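Local coordinates for tyrosine--tRNA ligase, mitochondrial (Emericella nidulans, PDB 5IHX), which probably joins tyrosine to its cognate tRNA at the expense of ATP, as a class I aminoacyl-tRNA synthetase, at residues Arg326-Phe331 against His357-Glu362; Pro74-Met79 against Ala299-Lys304; Glu311-Phe316 against Glu362-Ile367. All coordinates share one frame; numbering follows the deposited sequence.

Interaction 1. Residues Arg326-Phe331 against His357-Glu362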
loop_
_atom_site.group_PDB
_atom_site.type_symbol
_atom_site.label_atom_id
_atom_site.label_comp_id
_atom_site.label_asym_id
_atom_site.label_seq_id
_atom_site.Cartn_x
_atom_site.Cartn_y
_atom_site.Cartn_z
ATOM N N ARG A 326 38.601 -20.116 1.021
ATOM C CA ARG A 326 37.598 -19.151 1.446
ATOM C C ARG A 326 36.276 -19.860 1.728
ATOM O O ARG A 326 35.581 -19.523 2.687
ATOM C CB ARG A 326 37.400 -18.051 0.401
ATOM C CG ARG A 326 36.265 -17.112 0.770
ATOM C CD ARG A 326 36.519 -15.682 0.342
ATOM N NE ARG A 326 35.614 -14.763 1.028
ATOM C CZ ARG A 326 35.692 -13.437 0.962
ATOM N NH1 ARG A 326 36.638 -12.857 0.234
ATOM N NH2 ARG A 326 34.823 -12.691 1.628
ATOM N N TYR A 327 35.930 -20.846 0.902
ATOM C CA TYR A 327 34.686 -21.590 1.100
ATOM C C TYR A 327 34.701 -22.361 2.417
ATOM O O TYR A 327 33.680 -22.447 3.098
ATOM C CB TYR A 327 34.431 -22.559 -0.056
ATOM C CG TYR A 327 33.852 -21.919 -1.299
ATOM C CD1 TYR A 327 34.017 -20.563 -1.558
ATOM C CD2 TYR A 327 33.119 -22.672 -2.207
ATOM C CE1 TYR A 327 33.483 -19.981 -2.693
ATOM C CE2 TYR A 327 32.580 -22.100 -3.342
ATOM C CZ TYR A 327 32.764 -20.755 -3.581
ATOM O OH TYR A 327 32.229 -20.183 -4.713
ATOM N N LEU A 328 35.852 -22.923 2.775
ATOM C CA LEU A 328 35.993 -23.609 4.056
ATOM C C LEU A 328 35.654 -22.663 5.204
ATOM O O LEU A 328 35.028 -23.060 6.188
ATOM C CB LEU A 328 37.411 -24.161 4.232
ATOM C CG LEU A 328 37.732 -25.489 3.534
ATOM C CD1 LEU A 328 39.228 -25.759 3.560
ATOM C CD2 LEU A 328 36.979 -26.637 4.185
ATOM N N LYS A 329 36.063 -21.407 5.067
ATOM C CA LYS A 329 35.816 -20.409 6.099
ATOM C C LYS A 329 34.355 -19.962 6.128
ATOM O O LYS A 329 33.799 -19.720 7.198
ATOM C CB LYS A 329 36.729 -19.199 5.893
ATOM C CG LYS A 329 38.203 -19.504 6.098
ATOM C CD LYS A 329 39.083 -18.341 5.674
ATOM C CE LYS A 329 40.550 -18.624 5.958
ATOM N NZ LYS A 329 41.439 -17.554 5.427
ATOM N N MET A 330 33.735 -19.862 4.956
ATOM C CA MET A 330 32.378 -19.331 4.854
ATOM C C MET A 330 31.297 -20.392 5.087
ATOM O O MET A 330 30.228 -20.078 5.618
ATOM C CB MET A 330 32.164 -18.677 3.482
ATOM C CG MET A 330 33.026 -17.443 3.235
ATOM S SD MET A 330 32.564 -16.506 1.757
ATOM C CE MET A 330 32.546 -17.785 0.506
ATOM N N PHE A 331 31.564 -21.633 4.680
ATOM C CA PHE A 331 30.537 -22.680 4.689
ATOM C C PHE A 331 30.663 -23.715 5.814
ATOM O O PHE A 331 29.852 -24.635 5.887
ATOM C CB PHE A 331 30.540 -23.421 3.347
ATOM C CG PHE A 331 29.925 -22.642 2.221
ATOM C CD1 PHE A 331 28.550 -22.491 2.141
ATOM C CD2 PHE A 331 30.716 -22.074 1.234
ATOM C CE1 PHE A 331 27.976 -21.782 1.105
ATOM C CE2 PHE A 331 30.145 -21.364 0.195
ATOM C CZ PHE A 331 28.773 -21.218 0.130
ATOM N N HIS A 357 37.309 -32.044 -0.210
ATOM C CA HIS A 357 36.605 -33.141 0.452
ATOM C C HIS A 357 36.190 -32.761 1.870
ATOM O O HIS A 357 35.098 -33.105 2.314
ATOM C CB HIS A 357 37.471 -34.404 0.478
ATOM C CG HIS A 357 37.430 -35.191 -0.793
ATOM N ND1 HIS A 357 36.296 -35.851 -1.222
ATOM C CD2 HIS A 357 38.375 -35.428 -1.732
ATOM C CE1 HIS A 357 36.545 -36.453 -2.368
ATOM N NE2 HIS A 357 37.804 -36.214 -2.701
ATOM N N ALA A 358 37.066 -32.057 2.579
ATOM C CA ALA A 358 36.748 -31.583 3.921
ATOM C C ALA A 358 35.585 -30.593 3.867
ATOM O O ALA A 358 34.710 -30.603 4.730
ATOM C CB ALA A 358 37.964 -30.944 4.564
ATOM N N LEU A 359 35.584 -29.747 2.842
ATOM C CA LEU A 359 34.522 -28.764 2.649
ATOM C C LEU A 359 33.198 -29.455 2.356
ATOM O O LEU A 359 32.170 -29.131 2.951
ATOM C CB LEU A 359 34.876 -27.812 1.505
ATOM C CG LEU A 359 33.753 -26.914 0.971
ATOM C CD1 LEU A 359 33.277 -25.941 2.033
ATOM C CD2 LEU A 359 34.210 -26.176 -0.279
ATOM N N ALA A 360 33.233 -30.406 1.428
ATOM C CA ALA A 360 32.037 -31.134 1.026
ATOM C C ALA A 360 31.451 -31.917 2.193
ATOM O O ALA A 360 30.239 -31.931 2.397
ATOM C CB ALA A 360 32.356 -32.069 -0.132
ATOM N N TYR A 361 32.319 -32.568 2.961
ATOM C CA TYR A 361 31.873 -33.383 4.081
ATOM C C TYR A 361 31.168 -32.532 5.128
ATOM O O TYR A 361 30.064 -32.860 5.565
ATOM C CB TYR A 361 33.053 -34.121 4.719
ATOM C CG TYR A 361 32.644 -35.031 5.858
ATOM C CD1 TYR A 361 32.386 -36.376 5.639
ATOM C CD2 TYR A 361 32.503 -34.539 7.150
ATOM C CE1 TYR A 361 32.005 -37.209 6.676
ATOM C CE2 TYR A 361 32.123 -35.360 8.190
ATOM C CZ TYR A 361 31.874 -36.694 7.948
ATOM O OH TYR A 361 31.494 -37.514 8.985
ATOM N N GLU A 362 31.815 -31.443 5.528
ATOM C CA GLU A 362 31.274 -30.566 6.556
ATOM C C GLU A 362 29.899 -30.027 6.186
ATOM O O GLU A 362 28.980 -30.048 7.003
ATOM C CB GLU A 362 32.231 -29.402 6.821
ATOM C CG GLU A 362 33.468 -29.790 7.614
ATOM C CD GLU A 362 33.135 -30.233 9.027
ATOM O OE1 GLU A 362 33.722 -31.234 9.489
ATOM O OE2 GLU A 362 32.289 -29.577 9.676
#

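Interaction 2. Residues Pro74-Met79 against Ala299-Lys304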
loop_
_atom_site.group_PDB
_atom_site.type_symbol
_atom_site.label_atom_id
_atom_site.label_comp_id
_atom_site.label_asym_id
_atom_site.label_seq_id
_atom_site.Cartn_x
_atom_site.Cartn_y
_atom_site.Cartn_z
ATOM N N PRO A 74 9.931 -17.295 -0.304
ATOM C CA PRO A 74 9.709 -18.632 -0.864
ATOM C C PRO A 74 9.211 -18.625 -2.312
ATOM O O PRO A 74 8.006 -18.684 -2.552
ATOM C CB PRO A 74 8.654 -19.226 0.074
ATOM C CG PRO A 74 7.886 -18.054 0.559
ATOM C CD PRO A 74 8.891 -16.941 0.682
ATOM N N THR A 75 10.144 -18.550 -3.257
ATOM C CA THR A 75 9.820 -18.614 -4.680
ATOM C C THR A 75 9.996 -20.036 -5.209
ATOM O O THR A 75 9.716 -20.316 -6.375
ATOM C CB THR A 75 10.707 -17.665 -5.507
ATOM O OG1 THR A 75 12.084 -18.031 -5.349
ATOM C CG2 THR A 75 10.510 -16.225 -5.064
ATOM N N ALA A 76 10.467 -20.926 -4.341
ATOM C CA ALA A 76 10.651 -22.333 -4.675
ATOM C C ALA A 76 10.334 -23.173 -3.442
ATOM O O ALA A 76 10.305 -22.649 -2.328
ATOM C CB ALA A 76 12.074 -22.586 -5.160
ATOM N N PRO A 77 10.081 -24.479 -3.629
ATOM C CA PRO A 77 9.795 -25.321 -2.461
ATOM C C PRO A 77 11.025 -25.538 -1.580
ATOM O O PRO A 77 10.912 -26.051 -0.467
ATOM C CB PRO A 77 9.329 -26.638 -3.085
ATOM C CG PRO A 77 9.940 -26.659 -4.434
ATOM C CD PRO A 77 9.996 -25.236 -4.891
ATOM N N SER A 78 12.187 -25.139 -2.086
ATOM C CA SER A 78 13.448 -25.357 -1.394
ATOM C C SER A 78 14.401 -24.187 -1.589
ATOM O O SER A 78 14.357 -23.494 -2.606
ATOM C CB SER A 78 14.111 -26.644 -1.887
ATOM O OG SER A 78 15.443 -26.739 -1.412
ATOM N N MET A 79 15.257 -23.975 -0.598
ATOM C CA MET A 79 16.406 -23.101 -0.756
ATOM C C MET A 79 17.518 -23.857 -1.466
ATOM O O MET A 79 17.481 -25.088 -1.560
ATOM C CB MET A 79 16.889 -22.603 0.604
ATOM C CG MET A 79 15.910 -21.674 1.302
ATOM S SD MET A 79 16.592 -20.966 2.807
ATOM C CE MET A 79 16.753 -22.442 3.812
ATOM N N ALA A 299 20.300 -24.989 -10.135
ATOM C CA ALA A 299 20.468 -24.749 -8.704
ATOM C C ALA A 299 20.898 -25.997 -7.934
ATOM O O ALA A 299 20.563 -27.124 -8.302
ATOM C CB ALA A 299 19.178 -24.202 -8.114
ATOM N N ILE A 300 21.645 -25.768 -6.858
ATOM C CA ILE A 300 22.055 -26.823 -5.942
ATOM C C ILE A 300 21.163 -26.766 -4.703
ATOM O O ILE A 300 21.439 -26.029 -3.758
ATOM C CB ILE A 300 23.535 -26.679 -5.539
ATOM C CG1 ILE A 300 24.420 -26.532 -6.783
ATOM C CG2 ILE A 300 23.976 -27.865 -4.695
ATOM C CD1 ILE A 300 24.414 -27.741 -7.706
ATOM N N TRP A 301 20.090 -27.549 -4.721
ATOM C CA TRP A 301 19.071 -27.492 -3.677
ATOM C C TRP A 301 19.513 -28.134 -2.365
ATOM O O TRP A 301 20.322 -29.060 -2.351
ATOM C CB TRP A 301 17.794 -28.171 -4.172
ATOM C CG TRP A 301 17.333 -27.658 -5.503
ATOM C CD1 TRP A 301 17.516 -28.249 -6.718
ATOM C CD2 TRP A 301 16.614 -26.444 -5.752
ATOM N NE1 TRP A 301 16.955 -27.481 -7.707
ATOM C CE2 TRP A 301 16.394 -26.366 -7.141
ATOM C CE3 TRP A 301 16.133 -25.414 -4.935
ATOM C CZ2 TRP A 301 15.716 -25.303 -7.732
ATOM C CZ3 TRP A 301 15.461 -24.359 -5.525
ATOM C CH2 TRP A 301 15.257 -24.313 -6.909
ATOM N N LEU A 302 18.973 -27.624 -1.262
ATOM C CA LEU A 302 19.246 -28.171 0.062
ATOM C C LEU A 302 18.278 -29.303 0.393
ATOM O O LEU A 302 18.436 -29.990 1.402
ATOM C CB LEU A 302 19.158 -27.072 1.125
ATOM C CG LEU A 302 20.100 -25.879 0.935
ATOM C CD1 LEU A 302 19.961 -24.894 2.084
ATOM C CD2 LEU A 302 21.550 -26.335 0.805
ATOM N N ASP A 303 17.276 -29.492 -0.463
ATOM C CA ASP A 303 16.310 -30.574 -0.303
ATOM C C ASP A 303 16.832 -31.860 -0.943
ATOM O O ASP A 303 17.093 -31.904 -2.145
ATOM C CB ASP A 303 14.963 -30.187 -0.921
ATOM C CG ASP A 303 13.883 -31.227 -0.672
ATOM O OD1 ASP A 303 12.717 -30.832 -0.469
ATOM O OD2 ASP A 303 14.196 -32.436 -0.674
ATOM N N LYS A 304 16.986 -32.895 -0.124
ATOM C CA LYS A 304 17.502 -34.190 -0.563
ATOM C C LYS A 304 16.722 -34.773 -1.747
ATOM O O LYS A 304 17.286 -35.480 -2.583
ATOM C CB LYS A 304 17.471 -35.172 0.614
ATOM C CG LYS A 304 17.882 -36.602 0.296
ATOM C CD LYS A 304 17.548 -37.511 1.468
ATOM C CE LYS A 304 18.679 -38.469 1.793
ATOM N NZ LYS A 304 18.932 -39.467 0.720
#

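Interaction 3. Residues Glu311-Phe316 against Glu362-Ile367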
loop_
_atom_site.group_PDB
_atom_site.type_symbol
_atom_site.label_atom_id
_atom_site.label_comp_id
_atom_site.label_asym_id
_atom_site.label_seq_id
_atom_site.Cartn_x
_atom_site.Cartn_y
_atom_site.Cartn_z
ATOM N N GLU A 311 25.090 -35.677 -4.868
ATOM C CA GLU A 311 25.281 -34.577 -5.804
ATOM C C GLU A 311 25.655 -33.265 -5.118
ATOM O O GLU A 311 26.390 -32.454 -5.680
ATOM C CB GLU A 311 24.013 -34.409 -6.628
ATOM C CG GLU A 311 23.861 -35.490 -7.676
ATOM C CD GLU A 311 22.413 -35.805 -8.007
ATOM O OE1 GLU A 311 21.595 -35.850 -7.069
ATOM O OE2 GLU A 311 22.086 -35.972 -9.202
ATOM N N LEU A 312 25.161 -33.060 -3.903
ATOM C CA LEU A 312 25.544 -31.886 -3.129
ATOM C C LEU A 312 27.016 -32.023 -2.775
ATOM O O LEU A 312 27.774 -31.053 -2.798
ATOM C CB LEU A 312 24.689 -31.752 -1.866
ATOM C CG LEU A 312 24.848 -30.497 -0.992
ATOM C CD1 LEU A 312 25.256 -29.269 -1.792
ATOM C CD2 LEU A 312 23.559 -30.205 -0.247
ATOM N N TYR A 313 27.420 -33.249 -2.468
ATOM C CA TYR A 313 28.812 -33.538 -2.165
ATOM C C TYR A 313 29.677 -33.260 -3.390
ATOM O O TYR A 313 30.710 -32.602 -3.288
ATOM C CB TYR A 313 28.973 -34.988 -1.713
ATOM C CG TYR A 313 30.327 -35.297 -1.125
ATOM C CD1 TYR A 313 31.352 -35.804 -1.912
ATOM C CD2 TYR A 313 30.581 -35.085 0.222
ATOM C CE1 TYR A 313 32.593 -36.092 -1.373
ATOM C CE2 TYR A 313 31.816 -35.365 0.770
ATOM C CZ TYR A 313 32.822 -35.867 -0.032
ATOM O OH TYR A 313 34.058 -36.154 0.505
ATOM N N GLN A 314 29.250 -33.770 -4.543
ATOM C CA GLN A 314 29.974 -33.556 -5.795
ATOM C C GLN A 314 30.163 -32.071 -6.100
ATOM O O GLN A 314 31.234 -31.647 -6.523
ATOM C CB GLN A 314 29.261 -34.231 -6.971
ATOM C CG GLN A 314 29.475 -35.734 -7.034
ATOM C CD GLN A 314 28.836 -36.366 -8.256
ATOM O OE1 GLN A 314 27.648 -36.181 -8.519
ATOM N NE2 GLN A 314 29.629 -37.117 -9.011
ATOM N N PHE A 315 29.108 -31.288 -5.919
ATOM C CA PHE A 315 29.180 -29.864 -6.207
ATOM C C PHE A 315 30.327 -29.206 -5.447
ATOM O O PHE A 315 31.085 -28.416 -6.011
ATOM C CB PHE A 315 27.862 -29.172 -5.865
ATOM C CG PHE A 315 27.921 -27.677 -5.978
ATOM C CD1 PHE A 315 27.982 -26.881 -4.845
ATOM C CD2 PHE A 315 27.917 -27.065 -7.223
ATOM C CE1 PHE A 315 28.033 -25.503 -4.952
ATOM C CE2 PHE A 315 27.972 -25.689 -7.335
ATOM C CZ PHE A 315 28.030 -24.906 -6.199
ATOM N N PHE A 316 30.456 -29.534 -4.166
ATOM C CA PHE A 316 31.484 -28.919 -3.335
ATOM C C PHE A 316 32.886 -29.495 -3.555
ATOM O O PHE A 316 33.870 -28.776 -3.378
ATOM C CB PHE A 316 31.095 -29.034 -1.860
ATOM C CG PHE A 316 30.165 -27.945 -1.401
ATOM C CD1 PHE A 316 30.653 -26.686 -1.095
ATOM C CD2 PHE A 316 28.804 -28.172 -1.295
ATOM C CE1 PHE A 316 29.804 -25.677 -0.678
ATOM C CE2 PHE A 316 27.951 -27.168 -0.880
ATOM C CZ PHE A 316 28.452 -25.920 -0.573
ATOM N N GLU A 362 31.815 -31.443 5.528
ATOM C CA GLU A 362 31.274 -30.566 6.556
ATOM C C GLU A 362 29.899 -30.027 6.186
ATOM O O GLU A 362 28.980 -30.048 7.003
ATOM C CB GLU A 362 32.231 -29.402 6.821
ATOM C CG GLU A 362 33.468 -29.790 7.614
ATOM C CD GLU A 362 33.135 -30.233 9.027
ATOM O OE1 GLU A 362 33.722 -31.234 9.489
ATOM O OE2 GLU A 362 32.289 -29.577 9.676
ATOM N N PHE A 363 29.753 -29.549 4.956
ATOM C CA PHE A 363 28.503 -28.921 4.559
ATOM C C PHE A 363 27.392 -29.951 4.410
ATOM O O PHE A 363 26.239 -29.674 4.739
ATOM C CB PHE A 363 28.665 -28.139 3.257
ATOM C CG PHE A 363 27.470 -27.297 2.921
ATOM C CD1 PHE A 363 27.271 -26.079 3.548
ATOM C CD2 PHE A 363 26.533 -27.732 2.001
ATOM C CE1 PHE A 363 26.167 -25.305 3.251
ATOM C CE2 PHE A 363 25.429 -26.963 1.701
ATOM C CZ PHE A 363 25.246 -25.749 2.327
ATOM N N VAL A 364 27.731 -31.137 3.916
ATOM C CA VAL A 364 26.743 -32.205 3.808
ATOM C C VAL A 364 26.303 -32.632 5.205
ATOM O O VAL A 364 25.126 -32.900 5.431
ATOM C CB VAL A 364 27.281 -33.413 3.015
ATOM C CG1 VAL A 364 26.382 -34.639 3.202
ATOM C CG2 VAL A 364 27.385 -33.071 1.540
ATOM N N GLU A 365 27.242 -32.691 6.145
ATOM C CA GLU A 365 26.891 -33.044 7.516
ATOM C C GLU A 365 25.958 -31.999 8.115
ATOM O O GLU A 365 24.979 -32.346 8.776
ATOM C CB GLU A 365 28.133 -33.196 8.394
ATOM C CG GLU A 365 27.784 -33.520 9.846
ATOM C CD GLU A 365 28.995 -33.868 10.693
ATOM O OE1 GLU A 365 30.132 -33.774 10.187
ATOM O OE2 GLU A 365 28.803 -34.243 11.870
ATOM N N LEU A 366 26.266 -30.725 7.888
ATOM C CA LEU A 366 25.425 -29.638 8.382
ATOM C C LEU A 366 24.001 -29.772 7.860
ATOM O O LEU A 366 23.051 -29.728 8.629
ATOM C CB LEU A 366 25.999 -28.275 7.980
ATOM C CG LEU A 366 25.071 -27.063 8.159
ATOM C CD1 LEU A 366 24.630 -26.892 9.611
ATOM C CD2 LEU A 366 25.741 -25.793 7.651
ATOM N N ILE A 367 23.857 -29.961 6.555
ATOM C CA ILE A 367 22.536 -29.966 5.938
ATOM C C ILE A 367 21.806 -31.294 6.128
ATOM O O ILE A 367 20.616 -31.307 6.447
ATOM C CB ILE A 367 22.626 -29.658 4.423
ATOM C CG1 ILE A 367 23.307 -28.309 4.178
ATOM C CG2 ILE A 367 21.241 -29.683 3.780
ATOM C CD1 ILE A 367 22.573 -27.111 4.760
#

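Interaction 1. Residues Arg326-Phe331 against His357-Glu362
L359 pushes its isobutyl group between Y327, L328 and F331 and carries nearly the whole contact, which is apolar throughout. Its CG lies anti to the backbone N (chi1 167°), which sends the two methyl groups across to helix 321-331. There CD2 sits 3.6 Å from Y327 CB and near the edge of the Y327 ring. The other methyl, CD1, rests 3.9 Å from F331 CB and 3.7 Å from Y327 O, lying against the Y327 carbonyl. L328 answers from the opposite helix: its CD2 reaches the main chain of the partner, 3.6 Å from L359 CA. The F331 ring turns aside and lays CE2 over one face of the Y327 ring, 4.0 Å above its plane. Packing slackens toward A358, where L328 CD2 comes only to 4.4 Å of the A358 CB. This looser side is closed by helix 336-348, I339 meeting L328 and I342 meeting A358; K329, pointing away from helix 354-368, and Y327 are partly exposed. F331 meets F316 edge-to-face, continuing the core toward helix 309-317. The two helices run almost parallel, 18° apart with axes 9.7 Å from each other, a leucine-centred packing at home in the all-helical region that follows the Rossmann-type catalytic domain in tyrosyl-tRNA synthetases.

Interaction 2. Residues Pro74-Met79 against Ala299-Lys304
S78 and M79 meet W301, L302 and D303 where two irregular segments lie side by side. The main link is a nearly straight bond from L302 N to M79 O, 3.0 Å long with an angle of 169° at the hydrogen. The same oxygen takes a second, shorter bond from S78 OG at 2.6 Å, so one carbonyl is gripped by its own neighbour and by the opposite segment. S78 holds OG anti to its backbone N (chi1 169°), which lets the hydroxyl reach forward to M79 O while it lies 3.5 Å from D303 CB. Q139 of helix 126-153 adds to this group: its OE1 accepts from M79 N and its NE2 bonds weakly to S78 OG. W301 has CG anti to its carbonyl carbon (chi1 -52°), and the indole extends along the 74-79 segment. Its six-membered ring presents an edge to the backbone, CZ3 standing 3.2 Å from S78 O, and the same atom is 3.8 Å from the A76 CB. A299 CB covers one face of the indole, 3.6 Å above the plane. On the other flank L302 CD1 lies 4.1 Å from M79 CB, and the M79 chain, bent at its last torsion, runs on to M136, L140 and F87. D303 OD2 accepts from D305 N, just past the segment, in the manner of an Asx turn. The 74-79 segment directly precedes the HVGH version of the class I HIGH signature, and 299-304 follows the disordered KMSKS-type loop. The chemistry therefore implies that a carbonyl oxygen accepting two hydrogen bonds and an indole edge join the flanks of the two ATP-site signatures, with little reliance on charge.

Interaction 3. Residues Glu311-Phe316 against Glu362-Ile367
F316 and F363 bring their rings together across the two helices. The centroids are 4.7 Å apart and the planes stand at 41°, an oblique meeting in which F316 CE2 comes 3.3 Å from F363 CD2. F316 CZ lies over one face of the F363 ring, and I367 CG1 covers the opposite face at 3.5 Å above the plane. F316 is enclosed likewise: F363 CB looks onto one face, F315 CD1 onto the other, and L312 CD1 fills an edge in the plane of the ring. F363 carries CG anti to its backbone N (chi1 -171°), which swings its ring toward helix 309-317 and also sets CE2 4.2 Å from L312 CD1. Beside this pair, where the backbones come nearest, the next residue, V364, puts CG2 at the edge of the Y313 ring, near its plane, 4.0 Å from Y313 CD2 and as far from Y313 CA; the two side chains cross at about a right angle. In the next shell H357 ND1, hydrogen-bonded to Y313 OH, and the ring of H380 on helix 370-383 position Y313; F316 in turn packs on L359 and A360. Helix 126-153 holds helix 354-368 itself: K153 forms salt bridges with E362 and E365, and R149 donates to the carbonyl oxygens of E365 and L366. The segments run at 146° to each other, and all five touching residues are buried. The chemistry implies adhesion by ring and methyl shape, with polar and ionic bonds kept to the surrounding shell, where K153, with Y150 and H154 bonded to E362 OE2, would favour the charged form of the buried carboxylates.

Interactions 1 and 3 share helix 354-368 and the residue E362, and their centres are only about 9 Å apart. L359 CD2 lies 3.7 Å from F316 CD1, so the two contacts form one continuous core, and interaction 1 is nested within the chain loop that interaction 3 closes. Interaction 2 stands on the catalytic side, its centre about 14 Å from that of interaction 3 and about 20 Å from that of interaction 1. I300 bridges the gap, its CG2 being 3.5 Å from L312 CD1. The M79 side chain is about 10 Å from the bound tyrosine, outside its pocket; interaction 2 is one place where catalytic domain and helical region meet.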